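Local coordinates for putative alpha/beta hydrolase fold protein (Candidatus Nitrososphaera gargensis, PDB 5A62) that probably hydrolyses carboxylic esters, as a carboxylesterase of the alpha/beta hydrolase fold, at residues A[4-15]-A[80-88]; A[166-176]-A[248-256]. All blocks are in the same frame, centred on the assembly; numbering follows the deposited sequence. Where two conformers were deposited one is given.

Contact 1. Residues A[4-15]-A[80-88]; sequences LSSPSNSVSTYY and DLRRLLEHL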
loop_
_atom_site.group_PDB
_atom_site.type_symbol
_atom_site.label_atom_id
_atom_site.label_comp_id
_atom_site.label_asym_id
_atom_site.label_seq_id
_atom_site.Cartn_x
_atom_site.Cartn_y
_atom_site.Cartn_z
ATOM N N LEU A 4 -23.378 5.598 -5.916
ATOM C CA LEU A 4 -23.020 4.811 -7.060
ATOM C C LEU A 4 -22.362 3.540 -6.579
ATOM O O LEU A 4 -21.193 3.567 -6.059
ATOM C CB LEU A 4 -22.114 5.589 -7.987
ATOM C CG LEU A 4 -21.581 4.782 -9.166
ATOM C CD1 LEU A 4 -22.649 4.160 -10.090
ATOM C CD2 LEU A 4 -20.593 5.627 -9.964
ATOM N N SER A 5 -23.015 2.404 -6.672
ATOM C CA SER A 5 -22.536 1.142 -6.148
ATOM C C SER A 5 -22.021 0.257 -7.210
ATOM O O SER A 5 -22.635 0.100 -8.253
ATOM C CB SER A 5 -23.616 0.433 -5.337
ATOM O OG SER A 5 -24.164 1.299 -4.319
ATOM N N SER A 6 -20.867 -0.329 -7.007
ATOM C CA SER A 6 -20.321 -1.260 -8.000
ATOM C C SER A 6 -20.684 -2.676 -7.666
ATOM O O SER A 6 -20.474 -3.144 -6.543
ATOM C CB SER A 6 -18.792 -1.167 -7.921
ATOM O OG SER A 6 -18.205 -2.317 -8.598
ATOM N N PRO A 7 -21.223 -3.432 -8.629
ATOM C CA PRO A 7 -21.461 -4.835 -8.356
ATOM C C PRO A 7 -20.171 -5.632 -8.299
ATOM O O PRO A 7 -20.124 -6.668 -7.634
ATOM C CB PRO A 7 -22.351 -5.299 -9.513
ATOM C CG PRO A 7 -22.157 -4.281 -10.563
ATOM C CD PRO A 7 -21.634 -2.996 -9.966
ATOM N N SER A 8 -19.122 -5.167 -8.889
ATOM C CA SER A 8 -17.895 -5.988 -8.937
ATOM C C SER A 8 -16.935 -5.806 -7.769
ATOM O O SER A 8 -16.204 -6.755 -7.442
ATOM C CB SER A 8 -17.169 -5.773 -10.227
ATOM O OG SER A 8 -16.999 -4.423 -10.497
ATOM N N ASN A 9 -16.893 -4.620 -7.161
ATOM C CA ASN A 9 -16.011 -4.416 -6.015
ATOM C C ASN A 9 -16.768 -3.975 -4.749
ATOM O O ASN A 9 -16.193 -3.865 -3.677
ATOM C CB ASN A 9 -14.883 -3.467 -6.364
ATOM C CG ASN A 9 -15.365 -2.060 -6.653
ATOM O OD1 ASN A 9 -16.357 -1.627 -6.152
ATOM N ND2 ASN A 9 -14.627 -1.345 -7.469
ATOM N N SER A 10 -18.105 -3.858 -4.827
ATOM C CA SER A 10 -18.982 -3.498 -3.737
ATOM C C SER A 10 -18.719 -2.139 -3.096
ATOM O O SER A 10 -19.334 -1.825 -2.098
ATOM C CB SER A 10 -19.041 -4.574 -2.682
ATOM O OG SER A 10 -19.362 -5.841 -3.289
ATOM N N VAL A 11 -17.907 -1.316 -3.709
ATOM C CA VAL A 11 -17.771 0.066 -3.257
ATOM C C VAL A 11 -19.005 0.837 -3.583
ATOM O O VAL A 11 -19.414 0.854 -4.760
ATOM C CB VAL A 11 -16.533 0.728 -3.869
ATOM C CG1 VAL A 11 -16.385 2.179 -3.437
ATOM C CG2 VAL A 11 -15.216 -0.028 -3.452
ATOM N N SER A 12 -19.588 1.489 -2.625
ATOM C CA SER A 12 -20.745 2.386 -2.848
ATOM C C SER A 12 -20.305 3.818 -2.556
ATOM O O SER A 12 -20.202 4.237 -1.416
ATOM C CB SER A 12 -21.851 1.980 -1.979
ATOM O OG SER A 12 -22.984 2.714 -2.255
ATOM N N THR A 13 -20.034 4.557 -3.623
ATOM C CA THR A 13 -19.556 5.906 -3.539
ATOM C C THR A 13 -20.678 6.844 -3.301
ATOM O O THR A 13 -21.624 6.949 -4.118
ATOM C CB THR A 13 -18.888 6.304 -4.861
ATOM O OG1 THR A 13 -17.676 5.506 -5.024
ATOM C CG2 THR A 13 -18.567 7.747 -4.917
ATOM N N TYR A 14 -20.592 7.606 -2.237
ATOM C CA TYR A 14 -21.480 8.727 -2.016
ATOM C C TYR A 14 -21.044 9.895 -2.810
ATOM O O TYR A 14 -19.850 10.285 -2.779
ATOM C CB TYR A 14 -21.569 9.132 -0.548
ATOM C CG TYR A 14 -22.495 10.256 -0.312
ATOM C CD1 TYR A 14 -23.881 10.027 -0.190
ATOM C CD2 TYR A 14 -22.050 11.540 -0.294
ATOM C CE1 TYR A 14 -24.746 11.125 -0.047
ATOM C CE2 TYR A 14 -22.904 12.616 -0.121
ATOM C CZ TYR A 14 -24.235 12.355 -0.016
ATOM O OH TYR A 14 -25.109 13.433 0.098
ATOM N N TYR A 15 -21.959 10.512 -3.533
ATOM C CA TYR A 15 -21.698 11.701 -4.300
ATOM C C TYR A 15 -22.814 12.679 -4.275
ATOM O O TYR A 15 -23.907 12.302 -3.910
ATOM C CB TYR A 15 -21.328 11.342 -5.755
ATOM C CG TYR A 15 -22.524 10.910 -6.567
ATOM C CD1 TYR A 15 -22.948 9.616 -6.615
ATOM C CD2 TYR A 15 -23.164 11.869 -7.332
ATOM C CE1 TYR A 15 -24.046 9.227 -7.348
ATOM C CE2 TYR A 15 -24.310 11.514 -8.028
ATOM C CZ TYR A 15 -24.723 10.205 -8.042
ATOM O OH TYR A 15 -25.834 9.749 -8.790
ATOM N N ASP A 80 -12.435 4.420 -9.563
ATOM C CA ASP A 80 -13.674 4.858 -8.892
ATOM C C ASP A 80 -14.141 6.135 -9.475
ATOM O O ASP A 80 -15.353 6.357 -9.691
ATOM C CB ASP A 80 -13.427 5.087 -7.379
ATOM C CG ASP A 80 -13.116 3.809 -6.574
ATOM O OD1 ASP A 80 -13.424 2.678 -7.053
ATOM O OD2 ASP A 80 -12.549 4.005 -5.465
ATOM N N LEU A 81 -13.242 7.088 -9.702
ATOM C CA LEU A 81 -13.605 8.394 -10.290
ATOM C C LEU A 81 -14.072 8.225 -11.721
ATOM O O LEU A 81 -15.063 8.878 -12.119
ATOM C CB LEU A 81 -12.387 9.305 -10.266
ATOM C CG LEU A 81 -12.566 10.679 -10.893
ATOM C CD1 LEU A 81 -13.698 11.443 -10.299
ATOM C CD2 LEU A 81 -11.257 11.486 -10.801
ATOM N N ARG A 82 -13.387 7.400 -12.487
ATOM C CA ARG A 82 -13.826 7.140 -13.849
ATOM C C ARG A 82 -15.234 6.622 -13.884
ATOM O O ARG A 82 -16.057 7.130 -14.684
ATOM C CB ARG A 82 -12.883 6.176 -14.540
ATOM C CG ARG A 82 -13.242 5.948 -15.991
ATOM C CD ARG A 82 -12.461 4.770 -16.589
ATOM N NE ARG A 82 -12.349 3.578 -15.698
ATOM C CZ ARG A 82 -13.234 2.592 -15.547
ATOM N NH1 ARG A 82 -14.378 2.549 -16.209
ATOM N NH2 ARG A 82 -12.968 1.617 -14.664
ATOM N N ARG A 83 -15.552 5.716 -13.011
ATOM C CA ARG A 83 -16.909 5.141 -12.982
ATOM C C ARG A 83 -17.889 6.207 -12.616
ATOM O O ARG A 83 -19.004 6.271 -13.181
ATOM C CB ARG A 83 -16.974 3.947 -12.032
ATOM C CG ARG A 83 -16.224 2.755 -12.625
ATOM C CD ARG A 83 -16.542 1.409 -12.041
ATOM N NE ARG A 83 -16.354 1.502 -10.621
ATOM C CZ ARG A 83 -15.207 1.332 -9.972
ATOM N NH1 ARG A 83 -14.114 0.869 -10.582
ATOM N NH2 ARG A 83 -15.233 1.495 -8.642
ATOM N N LEU A 84 -17.577 7.081 -11.675
ATOM C CA LEU A 84 -18.519 8.135 -11.295
ATOM C C LEU A 84 -18.768 9.106 -12.463
ATOM O O LEU A 84 -19.900 9.491 -12.721
ATOM C CB LEU A 84 -17.981 8.914 -10.071
ATOM C CG LEU A 84 -18.833 10.080 -9.612
ATOM C CD1 LEU A 84 -20.224 9.640 -9.154
ATOM C CD2 LEU A 84 -18.106 10.824 -8.506
ATOM N N LEU A 85 -17.720 9.525 -13.174
ATOM C CA LEU A 85 -17.894 10.514 -14.223
ATOM C C LEU A 85 -18.589 9.853 -15.405
ATOM O O LEU A 85 -19.416 10.514 -16.052
ATOM C CB LEU A 85 -16.535 11.119 -14.611
ATOM C CG LEU A 85 -15.866 11.869 -13.455
ATOM C CD1 LEU A 85 -14.627 12.556 -13.995
ATOM C CD2 LEU A 85 -16.797 12.850 -12.733
ATOM N N GLU A 86 -18.380 8.584 -15.672
ATOM C CA GLU A 86 -19.182 7.856 -16.664
ATOM C C GLU A 86 -20.638 7.811 -16.246
ATOM O O GLU A 86 -21.557 8.031 -17.077
ATOM C CB GLU A 86 -18.711 6.433 -16.847
ATOM C CG GLU A 86 -17.396 6.213 -17.444
ATOM C CD GLU A 86 -16.910 4.752 -17.318
ATOM O OE1 GLU A 86 -17.548 3.865 -16.668
ATOM O OE2 GLU A 86 -15.794 4.524 -17.875
ATOM N N HIS A 87 -20.932 7.573 -15.001
ATOM C CA HIS A 87 -22.319 7.460 -14.461
ATOM C C HIS A 87 -23.032 8.733 -14.649
ATOM O O HIS A 87 -24.279 8.692 -14.920
ATOM C CB HIS A 87 -22.204 7.081 -12.995
ATOM C CG HIS A 87 -23.493 7.031 -12.288
ATOM N ND1 HIS A 87 -24.492 6.154 -12.673
ATOM C CD2 HIS A 87 -23.967 7.729 -11.229
ATOM C CE1 HIS A 87 -25.499 6.299 -11.834
ATOM N NE2 HIS A 87 -25.240 7.263 -10.974
ATOM N N LEU A 88 -22.367 9.862 -14.517
ATOM C CA LEU A 88 -22.972 11.164 -14.582
ATOM C C LEU A 88 -22.915 11.725 -15.993
ATOM O O LEU A 88 -23.373 12.845 -16.216
ATOM C CB LEU A 88 -22.356 12.087 -13.557
ATOM C CG LEU A 88 -22.588 11.609 -12.147
ATOM C CD1 LEU A 88 -21.854 12.571 -11.209
ATOM C CD2 LEU A 88 -24.062 11.496 -11.764
HETATM O O HOH W 1 -17.365 5.385 -7.923
HETATM O O HOH W 2 -26.822 7.618 -8.281
#

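Contact 2. Residues A[166-176]-A[248-256]; sequences LFADKRHADFF and HWVVIEKPK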
loop_
_atom_site.group_PDB
_atom_site.type_symbol
_atom_site.label_atom_id
_atom_site.label_comp_id
_atom_site.label_asym_id
_atom_site.label_seq_id
_atom_site.Cartn_x
_atom_site.Cartn_y
_atom_site.Cartn_z
ATOM N N LEU A 166 -2.062 23.251 15.167
ATOM C CA LEU A 166 -2.400 23.143 13.772
ATOM C C LEU A 166 -3.238 24.353 13.255
ATOM O O LEU A 166 -2.968 24.847 12.182
ATOM C CB LEU A 166 -3.201 21.870 13.543
ATOM C CG LEU A 166 -3.463 21.455 12.089
ATOM C CD1 LEU A 166 -2.190 21.312 11.287
ATOM C CD2 LEU A 166 -4.189 20.160 12.046
ATOM N N PHE A 167 -4.229 24.813 14.003
ATOM C CA PHE A 167 -5.015 25.989 13.644
ATOM C C PHE A 167 -4.942 26.947 14.787
ATOM O O PHE A 167 -5.123 26.546 15.973
ATOM C CB PHE A 167 -6.475 25.602 13.396
ATOM C CG PHE A 167 -6.639 24.543 12.334
ATOM C CD1 PHE A 167 -6.440 24.873 10.994
ATOM C CD2 PHE A 167 -6.936 23.243 12.648
ATOM C CE1 PHE A 167 -6.539 23.917 10.009
ATOM C CE2 PHE A 167 -7.024 22.273 11.663
ATOM C CZ PHE A 167 -6.807 22.601 10.333
ATOM N N ALA A 168 -4.822 28.203 14.447
ATOM C CA ALA A 168 -4.813 29.260 15.472
ATOM C C ALA A 168 -6.206 29.567 16.063
ATOM O O ALA A 168 -6.317 29.923 17.214
ATOM C CB ALA A 168 -4.251 30.525 14.869
ATOM N N ASP A 169 -7.241 29.392 15.243
ATOM C CA ASP A 169 -8.634 29.734 15.511
ATOM C C ASP A 169 -9.384 28.439 15.880
ATOM O O ASP A 169 -9.430 27.482 15.079
ATOM C CB ASP A 169 -9.166 30.440 14.256
ATOM C CG ASP A 169 -10.609 30.968 14.407
ATOM O OD1 ASP A 169 -11.351 30.563 15.360
ATOM O OD2 ASP A 169 -10.955 31.774 13.528
ATOM N N LYS A 170 -9.963 28.360 17.081
ATOM C CA LYS A 170 -10.797 27.247 17.535
ATOM C C LYS A 170 -11.865 26.964 16.544
ATOM O O LYS A 170 -12.279 25.808 16.424
ATOM C CB LYS A 170 -11.447 27.453 18.942
ATOM C CG LYS A 170 -12.310 26.263 19.446
ATOM C CD LYS A 170 -12.768 26.360 20.910
ATOM C CE LYS A 170 -13.647 25.216 21.331
ATOM N NZ LYS A 170 -14.925 25.210 20.652
ATOM N N ARG A 171 -12.406 27.962 15.849
ATOM C CA ARG A 171 -13.465 27.669 14.896
ATOM C C ARG A 171 -12.955 26.762 13.766
ATOM O O ARG A 171 -13.694 25.878 13.293
ATOM C CB ARG A 171 -14.045 28.930 14.365
ATOM C CG ARG A 171 -14.642 29.703 15.532
ATOM C CD ARG A 171 -15.261 31.015 15.173
ATOM N NE ARG A 171 -14.236 31.934 14.781
ATOM C CZ ARG A 171 -13.948 33.083 15.374
ATOM N NH1 ARG A 171 -14.607 33.491 16.481
ATOM N NH2 ARG A 171 -12.965 33.825 14.838
ATOM N N HIS A 172 -11.714 26.982 13.370
ATOM C CA HIS A 172 -11.123 26.136 12.303
ATOM C C HIS A 172 -10.805 24.771 12.872
ATOM O O HIS A 172 -11.082 23.738 12.228
ATOM C CB HIS A 172 -9.852 26.779 11.763
ATOM C CG HIS A 172 -10.096 28.002 10.977
ATOM N ND1 HIS A 172 -9.166 29.004 10.849
ATOM C CD2 HIS A 172 -11.167 28.367 10.264
ATOM C CE1 HIS A 172 -9.690 29.959 10.094
ATOM N NE2 HIS A 172 -10.882 29.569 9.686
ATOM N N ALA A 173 -10.246 24.685 14.067
ATOM C CA ALA A 173 -10.092 23.414 14.721
ATOM C C ALA A 173 -11.352 22.589 14.792
ATOM O O ALA A 173 -11.354 21.385 14.556
ATOM C CB ALA A 173 -9.495 23.592 16.104
ATOM N N ASP A 174 -12.460 23.258 15.133
ATOM C CA ASP A 174 -13.650 22.552 15.307
ATOM C C ASP A 174 -14.241 22.098 13.977
ATOM O O ASP A 174 -14.832 21.005 13.927
ATOM C CB ASP A 174 -14.659 23.440 16.091
ATOM C CG ASP A 174 -14.362 23.487 17.515
ATOM O OD1 ASP A 174 -13.622 22.708 18.085
ATOM O OD2 ASP A 174 -14.962 24.381 18.189
ATOM N N PHE A 175 -14.087 22.875 12.927
ATOM C CA PHE A 175 -14.453 22.458 11.576
ATOM C C PHE A 175 -13.626 21.214 11.142
ATOM O O PHE A 175 -14.202 20.186 10.735
ATOM C CB PHE A 175 -14.267 23.626 10.656
ATOM C CG PHE A 175 -14.519 23.379 9.180
ATOM C CD1 PHE A 175 -15.491 22.526 8.736
ATOM C CD2 PHE A 175 -13.770 24.063 8.245
ATOM C CE1 PHE A 175 -15.717 22.382 7.346
ATOM C CE2 PHE A 175 -13.977 23.862 6.888
ATOM C CZ PHE A 175 -14.983 23.032 6.465
ATOM N N PHE A 176 -12.327 21.259 11.393
ATOM C CA PHE A 176 -11.505 20.112 11.148
ATOM C C PHE A 176 -11.983 18.893 11.909
ATOM O O PHE A 176 -12.080 17.784 11.341
ATOM C CB PHE A 176 -10.053 20.401 11.490
ATOM C CG PHE A 176 -9.152 19.214 11.387
ATOM C CD1 PHE A 176 -8.585 18.880 10.209
ATOM C CD2 PHE A 176 -8.889 18.461 12.496
ATOM C CE1 PHE A 176 -7.763 17.770 10.118
ATOM C CE2 PHE A 176 -8.037 17.370 12.408
ATOM C CZ PHE A 176 -7.515 17.055 11.196
ATOM N N HIS A 248 -0.951 22.909 4.886
ATOM C CA HIS A 248 -1.621 21.811 4.245
ATOM C C HIS A 248 -3.127 21.908 4.295
ATOM O O HIS A 248 -3.825 21.666 3.287
ATOM C CB HIS A 248 -1.229 20.505 4.957
ATOM C CG HIS A 248 -1.831 19.267 4.367
ATOM N ND1 HIS A 248 -2.915 18.627 4.936
ATOM C CD2 HIS A 248 -1.502 18.544 3.273
ATOM C CE1 HIS A 248 -3.208 17.542 4.240
ATOM N NE2 HIS A 248 -2.372 17.480 3.222
ATOM N N TRP A 249 -3.662 22.251 5.460
ATOM C CA TRP A 249 -5.094 22.280 5.654
ATOM C C TRP A 249 -5.763 23.609 5.309
ATOM O O TRP A 249 -6.704 24.073 5.926
ATOM C CB TRP A 249 -5.442 21.820 7.079
ATOM C CG TRP A 249 -5.228 20.396 7.279
ATOM C CD1 TRP A 249 -4.149 19.801 7.901
ATOM C CD2 TRP A 249 -6.060 19.327 6.807
ATOM N NE1 TRP A 249 -4.284 18.442 7.858
ATOM C CE2 TRP A 249 -5.452 18.120 7.220
ATOM C CE3 TRP A 249 -7.301 19.267 6.136
ATOM C CZ2 TRP A 249 -6.011 16.875 6.936
ATOM C CZ3 TRP A 249 -7.831 18.033 5.849
ATOM C CH2 TRP A 249 -7.182 16.848 6.258
ATOM N N VAL A 250 -5.295 24.208 4.229
ATOM C CA VAL A 250 -5.793 25.492 3.763
ATOM C C VAL A 250 -7.290 25.424 3.483
ATOM O O VAL A 250 -7.988 26.424 3.573
ATOM C CB VAL A 250 -4.999 25.983 2.498
ATOM C CG1 VAL A 250 -5.276 25.105 1.297
ATOM C CG2 VAL A 250 -5.290 27.446 2.195
ATOM N N VAL A 251 -7.823 24.269 3.083
ATOM C CA VAL A 251 -9.233 24.096 2.788
ATOM C C VAL A 251 -10.099 24.219 4.061
ATOM O O VAL A 251 -11.284 24.460 3.988
ATOM C CB VAL A 251 -9.484 22.760 2.046
ATOM C CG1 VAL A 251 -8.989 21.577 2.843
ATOM C CG2 VAL A 251 -10.930 22.543 1.688
ATOM N N ILE A 252 -9.513 24.037 5.220
ATOM C CA ILE A 252 -10.231 24.274 6.470
ATOM C C ILE A 252 -10.237 25.780 6.758
ATOM O O ILE A 252 -11.286 26.290 7.170
ATOM C CB ILE A 252 -9.531 23.547 7.629
ATOM C CG1 ILE A 252 -9.629 22.047 7.424
ATOM C CG2 ILE A 252 -10.052 23.974 9.005
ATOM C CD1 ILE A 252 -10.991 21.475 7.442
ATOM N N GLU A 253 -9.101 26.460 6.577
ATOM C CA GLU A 253 -9.017 27.881 6.913
ATOM C C GLU A 253 -9.719 28.780 5.905
ATOM O O GLU A 253 -10.180 29.854 6.269
ATOM C CB GLU A 253 -7.589 28.288 7.024
ATOM C CG GLU A 253 -6.966 27.610 8.237
ATOM C CD GLU A 253 -5.693 28.293 8.713
ATOM O OE1 GLU A 253 -5.179 29.196 7.998
ATOM O OE2 GLU A 253 -5.189 27.953 9.795
ATOM N N LYS A 254 -9.751 28.371 4.641
ATOM C CA LYS A 254 -10.456 29.083 3.569
ATOM C C LYS A 254 -10.036 30.544 3.467
ATOM O O LYS A 254 -10.882 31.437 3.506
ATOM C CB LYS A 254 -11.995 28.934 3.705
ATOM C CG LYS A 254 -12.433 27.472 3.762
ATOM C CD LYS A 254 -13.909 27.249 3.480
ATOM C CE LYS A 254 -14.351 25.779 3.580
ATOM N NZ LYS A 254 -13.634 24.899 2.698
ATOM N N PRO A 255 -8.764 30.801 3.248
ATOM C CA PRO A 255 -8.380 32.204 3.066
ATOM C C PRO A 255 -8.913 32.777 1.815
ATOM O O PRO A 255 -8.925 32.160 0.753
ATOM C CB PRO A 255 -6.862 32.133 3.059
ATOM C CG PRO A 255 -6.568 30.777 2.541
ATOM C CD PRO A 255 -7.618 29.898 3.141
ATOM N N LYS A 256 -9.312 34.051 1.870
ATOM C CA LYS A 256 -9.924 34.675 0.710
ATOM C C LYS A 256 -9.075 34.651 -0.562
ATOM O O LYS A 256 -9.558 34.431 -1.669
ATOM C CB LYS A 256 -10.248 36.151 1.028
ATOM C CG LYS A 256 -10.870 36.877 -0.159
ATOM C CD LYS A 256 -11.154 38.345 0.145
ATOM C CE LYS A 256 -12.265 38.891 -0.746
ATOM N NZ LYS A 256 -11.824 39.091 -2.153
HETATM O O HOH W 3 -3.742 28.997 11.853
HETATM O O HOH W 4 -6.789 29.160 12.045
HETATM O O HOH W 5 -12.873 30.453 7.816
#

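Contact 1. Residues A[4-15]-A[80-88]
Two donors face each other where the hairpin turn meets the helix: N9, its CG placed between backbone N and carbonyl carbon (chi1 66°), brings ND2 to 3.1 Å from NH2 of R83, and the two cannot bond to each other. Each group is held by other bonds. The N9 OD1 atom accepts from V11 N in an Asx turn, and R83 NH2 forms a salt bridge with D80 OD1 at 2.7 Å, while R59 pairs with the other D80 oxygen. Further along, a water joins T13 OG1 to the backbone oxygen of D80. The side chains involved come from the antiparallel hairpin of strands 3-5 and 12-18, the edge of the central sheet of the alpha/beta hydrolase fold, and from helix 74-87, which packs against that sheet; Y56 of the neighbouring strand 52-56 also touches Y15 and L84. A methyl group of L4 sits squarely over the imidazole of H87: CD1 of L4 lies 3.7 Å from the centroid of the H87 ring, 12° off the ring normal, a CH-pi contact with the methyl over the ring centre. The other branch, CD2, rests on the helix backbone, 3.5 Å from CA of L84 and close to the carbonyl oxygen of R83. Y15 closes the same patch. CD1 of L84 lies over one face of its ring, offset toward the rim and 3.7 Å from Y15 CG, while L88 CD2 approaches Y15 CE2 obliquely. The Y15 and H87 rings are steeply inclined, their planes 82° apart, with the phenol oxygen at the edge of the imidazole.

Contact 2. Residues A[166-176]-A[248-256]
I252 wedges its side chain among three residues of the facing segment. Its CG2 methyl, anti to the backbone N, lies over one face of the F167 ring, 3.7 Å from F167 CE1, and also meets the backbone oxygen of H172; its CD1 methyl covers a face of F175, 4.2 Å from the ring centroid and offset toward the rim. Beside it W249 presents a face to F176 in a T-shaped (edge-to-face) pair, planes at 79°, with F176 CE1 over the indole at 3.7 Å from W249 CE2. The CB of W249 fits against the edge of F167, 3.6 Å from F167 CZ. On the more polar flank E253 CA lies over the centre of the H172 imidazole, 3.8 Å from its centroid, and E253 CG packs on the same ring.

Three waters complete this flank. E253 OE2 accepts from two of them: one also receives A168 N-H, and the other receives D169 N-H and lies 2.7 Å from H172 ND1. A third links H172 NE2 to the backbone oxygen of E253. Both nitrogens of the imidazole therefore have a water partner in the ring plane, which should fix its rotation. Farther out, D169 caps helix 170-180 by accepting from R171 N, and L157 of helix 149-157 backs F167 and F176. K254 NZ bonds to V251 O at 2.7 Å and forms a salt bridge with E42, tying the end of helix 250-253 to helix 40-48. Immediately before W249, H248 bonds through NE2 to S99 OG of the probable nucleophile elbow, an arrangement consistent with the histidine-serine pair of an alpha/beta hydrolase catalytic triad.

Contact 1 closes before contact 2 opens along the chain, and the two lie on opposite sides of its centre, about 30 Å apart between centres and about 14 Å between nearest atoms, without touching. They share no helix or strand. Contact 1 joins the edge hairpin of strands 3-5 and 12-18 to helix 74-87, at the border of the mixed eight-stranded sheet formed by the chain's first two strands. Contact 2 joins helix 170-180, from the helical stretch inserted between strands 116-122 and 212-218, to the segment following the last strand, 239-243. One thus packs a helix against the border strands of the sheet, whereas the other sets helix 170-180 of the insertion beside the probable active site.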